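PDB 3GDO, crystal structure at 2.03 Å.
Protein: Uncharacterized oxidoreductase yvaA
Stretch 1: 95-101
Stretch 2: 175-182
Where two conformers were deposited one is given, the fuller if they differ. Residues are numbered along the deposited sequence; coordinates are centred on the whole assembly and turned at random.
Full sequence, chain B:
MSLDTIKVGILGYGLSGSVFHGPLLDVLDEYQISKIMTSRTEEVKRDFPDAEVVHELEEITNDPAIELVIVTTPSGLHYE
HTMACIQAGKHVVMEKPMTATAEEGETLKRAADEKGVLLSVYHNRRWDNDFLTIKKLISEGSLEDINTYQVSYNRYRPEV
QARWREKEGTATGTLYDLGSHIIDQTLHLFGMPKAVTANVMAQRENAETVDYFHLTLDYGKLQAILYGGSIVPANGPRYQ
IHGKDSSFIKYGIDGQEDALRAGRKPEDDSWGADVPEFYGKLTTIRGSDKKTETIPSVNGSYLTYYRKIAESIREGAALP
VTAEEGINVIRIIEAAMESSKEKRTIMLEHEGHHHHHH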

# COMPACT_ATOMS: atom_id res chain seq x y z
N GLU B 95 -2.43 -27.19 11.21
CA GLU B 95 -2.78 -26.16 10.20
C GLU B 95 -2.34 -24.79 10.71
O GLU B 95 -2.10 -24.61 11.91
N LYS B 96 -2.17 -23.84 9.79
CA LYS B 96 -2.09 -22.43 10.18
C LYS B 96 -3.52 -21.92 10.48
O LYS B 96 -4.47 -22.51 10.01
N PRO B 97 -3.69 -20.88 11.30
CA PRO B 97 -2.71 -20.27 12.17
C PRO B 97 -2.50 -21.24 13.31
O PRO B 97 -3.46 -21.86 13.75
N MET B 98 -1.25 -21.39 13.73
CA MET B 98 -0.87 -22.39 14.75
C MET B 98 -1.83 -22.42 15.96
O MET B 98 -2.49 -23.42 16.20
N THR B 99 -1.91 -21.32 16.70
CA THR B 99 -2.86 -21.17 17.83
C THR B 99 -3.33 -19.72 17.89
O THR B 99 -2.83 -18.89 17.14
N ALA B 100 -4.24 -19.38 18.80
CA ALA B 100 -4.61 -17.98 19.00
C ALA B 100 -3.52 -17.13 19.69
O ALA B 100 -3.39 -15.93 19.43
N THR B 101 -2.74 -17.74 20.60
CA THR B 101 -1.73 -16.98 21.35
C THR B 101 -0.37 -17.63 21.20
O THR B 101 -0.26 -18.85 20.98
N LEU B 175 -7.02 -11.60 9.53
CA LEU B 175 -5.60 -11.49 9.89
C LEU B 175 -5.02 -12.87 10.29
O LEU B 175 -3.95 -13.28 9.84
N TYR B 176 -5.76 -13.61 11.12
CA TYR B 176 -5.39 -15.01 11.38
C TYR B 176 -5.47 -15.87 10.13
O TYR B 176 -4.56 -16.64 9.83
N ASP B 177 -6.55 -15.75 9.38
CA ASP B 177 -6.77 -16.68 8.29
C ASP B 177 -5.91 -16.38 7.05
O ASP B 177 -5.34 -17.30 6.45
N LEU B 178 -5.76 -15.12 6.68
CA LEU B 178 -5.03 -14.75 5.45
C LEU B 178 -3.73 -14.08 5.79
O LEU B 178 -2.70 -14.38 5.19
N GLY B 179 -3.79 -13.16 6.76
CA GLY B 179 -2.59 -12.43 7.18
C GLY B 179 -1.46 -13.36 7.58
O GLY B 179 -0.29 -13.07 7.27
N SER B 180 -1.81 -14.48 8.22
CA SER B 180 -0.81 -15.45 8.68
C SER B 180 0.09 -15.93 7.53
O SER B 180 1.30 -16.02 7.67
N HIS B 181 -0.50 -16.16 6.37
CA HIS B 181 0.28 -16.61 5.20
C HIS B 181 1.35 -15.60 4.73
O HIS B 181 2.46 -16.00 4.35
N ILE B 182 1.01 -14.32 4.68
CA ILE B 182 1.93 -13.34 4.11
C ILE B 182 2.91 -12.81 5.16
O ILE B 182 4.02 -12.38 4.84

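Stretch 1 is an irregular segment that lies against residues 175-182 of a longer helix, with a wider pi-type turn at 175-179. The two backbones come nearest at P97 and Y176, whose CA atoms are 6.0 Å apart. The contact is modest, burying 337 Å² in total, and most of it comes from K96, P97 and Y176.

K96 points toward the helix and contributes the largest covered area. Its chi1, chi2 and chi3 are all p (42°, 65°, 60°), so the chain curls instead of extending. Chi4 is t. This shape brings the ammonium group to the helix backbone. K96 NZ donates a hydrogen bond to D177 O at 2.7 Å and forms a salt bridge with D177 OD1 at 3.1 Å. D177 therefore meets the lysine with both its carbonyl and its carboxylate. The CA-to-CB bond of D177 points away from stretch 1, but with chi1 t and chi2 29° its end comes nearer.

The last carbon of the lysine also touches the helix. K96 CE lies 3.2 Å from S180 OG and 3.3 Å from H181 NE2. H181 has chi1 m and chi2 -63°, which brings the end of its ring nearer to stretch 1. K96 NZ is 3.4 Å from H181 NE2, a distance that does not settle whether they bond. S180 points toward stretch 1 with chi1 p. In this rotamer S180 OG turns back along the helix and donates to Y176 O at 2.6 Å.

P97 follows a cis peptide bond and has a C-gamma endo pucker. It points toward the helix, and P97 CB packs 3.9 Å from Y176 CD2 at the edge of the tyrosine ring. P97 CB is also 3.8 Å from Y176 O.

Y176 starts sideways, but chi1 m and chi2 102° carry the ring along stretch 1 from P97 to A100. Y176 OH donates a hydrogen bond to A100 O at 2.7 Å, so the polar end of a buried side chain is satisfied by a backbone carbonyl. A100 CB lies 4.2 Å from Y176 OH. T99 O is 3.9 Å from Y176 CE2.

The remaining side chains make little or no contact across the stretches. T99 points away; with chi1 p, T99 OG1 donates to T101 O at 2.7 Å. T101, also p, sits at an N-cap and caps a backbone N just past the stretch. E95 OE1 accepts from K96 N at 3.2 Å. M98, all t, is buried and out of reach of the helix; L175 and I182, in the helix, are likewise out of reach of stretch 1.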

# COMPACT_ATOMS: atom_id res chain seq x y z
CB GLU B 95 -4.27 -26.16 9.84
CG GLU B 95 -4.64 -26.95 8.57
CD GLU B 95 -4.19 -26.30 7.24
OE1 GLU B 95 -3.47 -25.25 7.25
OE2 GLU B 95 -4.55 -26.89 6.19
CB LYS B 96 -1.41 -21.57 9.11
CG LYS B 96 -1.80 -21.86 7.66
CD LYS B 96 -3.27 -21.55 7.34
CE LYS B 96 -3.61 -20.11 7.57
NZ LYS B 96 -4.98 -19.84 7.12
CB PRO B 97 -3.42 -19.00 12.64
CG PRO B 97 -4.89 -19.41 12.68
CD PRO B 97 -5.03 -20.28 11.47
CB MET B 98 0.60 -22.15 15.17
CG MET B 98 1.22 -23.17 16.12
SD MET B 98 2.89 -22.62 16.62
CE MET B 98 3.28 -24.12 17.56
CB THR B 99 -2.19 -21.48 19.18
OG1 THR B 99 -0.95 -20.76 19.25
CG2 THR B 99 -1.92 -22.98 19.35
CB ALA B 100 -5.95 -17.87 19.77
CB THR B 101 -2.06 -16.81 22.89
OG1 THR B 101 -2.09 -18.09 23.51
CG2 THR B 101 -3.40 -16.10 23.14
CB LEU B 175 -5.40 -10.44 11.02
CG LEU B 175 -4.00 -10.30 11.61
CD1 LEU B 175 -2.95 -9.89 10.54
CD2 LEU B 175 -3.99 -9.34 12.83
CB TYR B 176 -6.31 -15.64 12.43
CG TYR B 176 -5.92 -15.28 13.85
CD1 TYR B 176 -6.63 -14.30 14.56
CD2 TYR B 176 -4.86 -15.92 14.46
CE1 TYR B 176 -6.28 -13.99 15.89
CE2 TYR B 176 -4.49 -15.61 15.78
CZ TYR B 176 -5.20 -14.66 16.48
OH TYR B 176 -4.81 -14.37 17.78
CB ASP B 177 -8.23 -16.69 7.91
CG ASP B 177 -8.52 -17.73 6.87
OD1 ASP B 177 -7.82 -18.76 6.82
OD2 ASP B 177 -9.46 -17.53 6.09
CB LEU B 178 -5.88 -13.80 4.57
CG LEU B 178 -7.30 -14.23 4.17
CD1 LEU B 178 -7.86 -13.21 3.15
CD2 LEU B 178 -7.44 -15.61 3.64
CB SER B 180 -1.45 -16.61 9.48
OG SER B 180 -2.32 -17.38 8.69
CB HIS B 181 -0.64 -16.87 4.03
CG HIS B 181 -1.51 -18.07 4.17
ND1 HIS B 181 -1.00 -19.35 4.28
CD2 HIS B 181 -2.86 -18.20 4.19
CE1 HIS B 181 -2.01 -20.21 4.35
NE2 HIS B 181 -3.14 -19.53 4.33
CB ILE B 182 1.16 -12.21 3.32
CG1 ILE B 182 0.15 -11.47 4.21
CG2 ILE B 182 0.41 -12.84 2.12
CD1 ILE B 182 -0.41 -10.15 3.51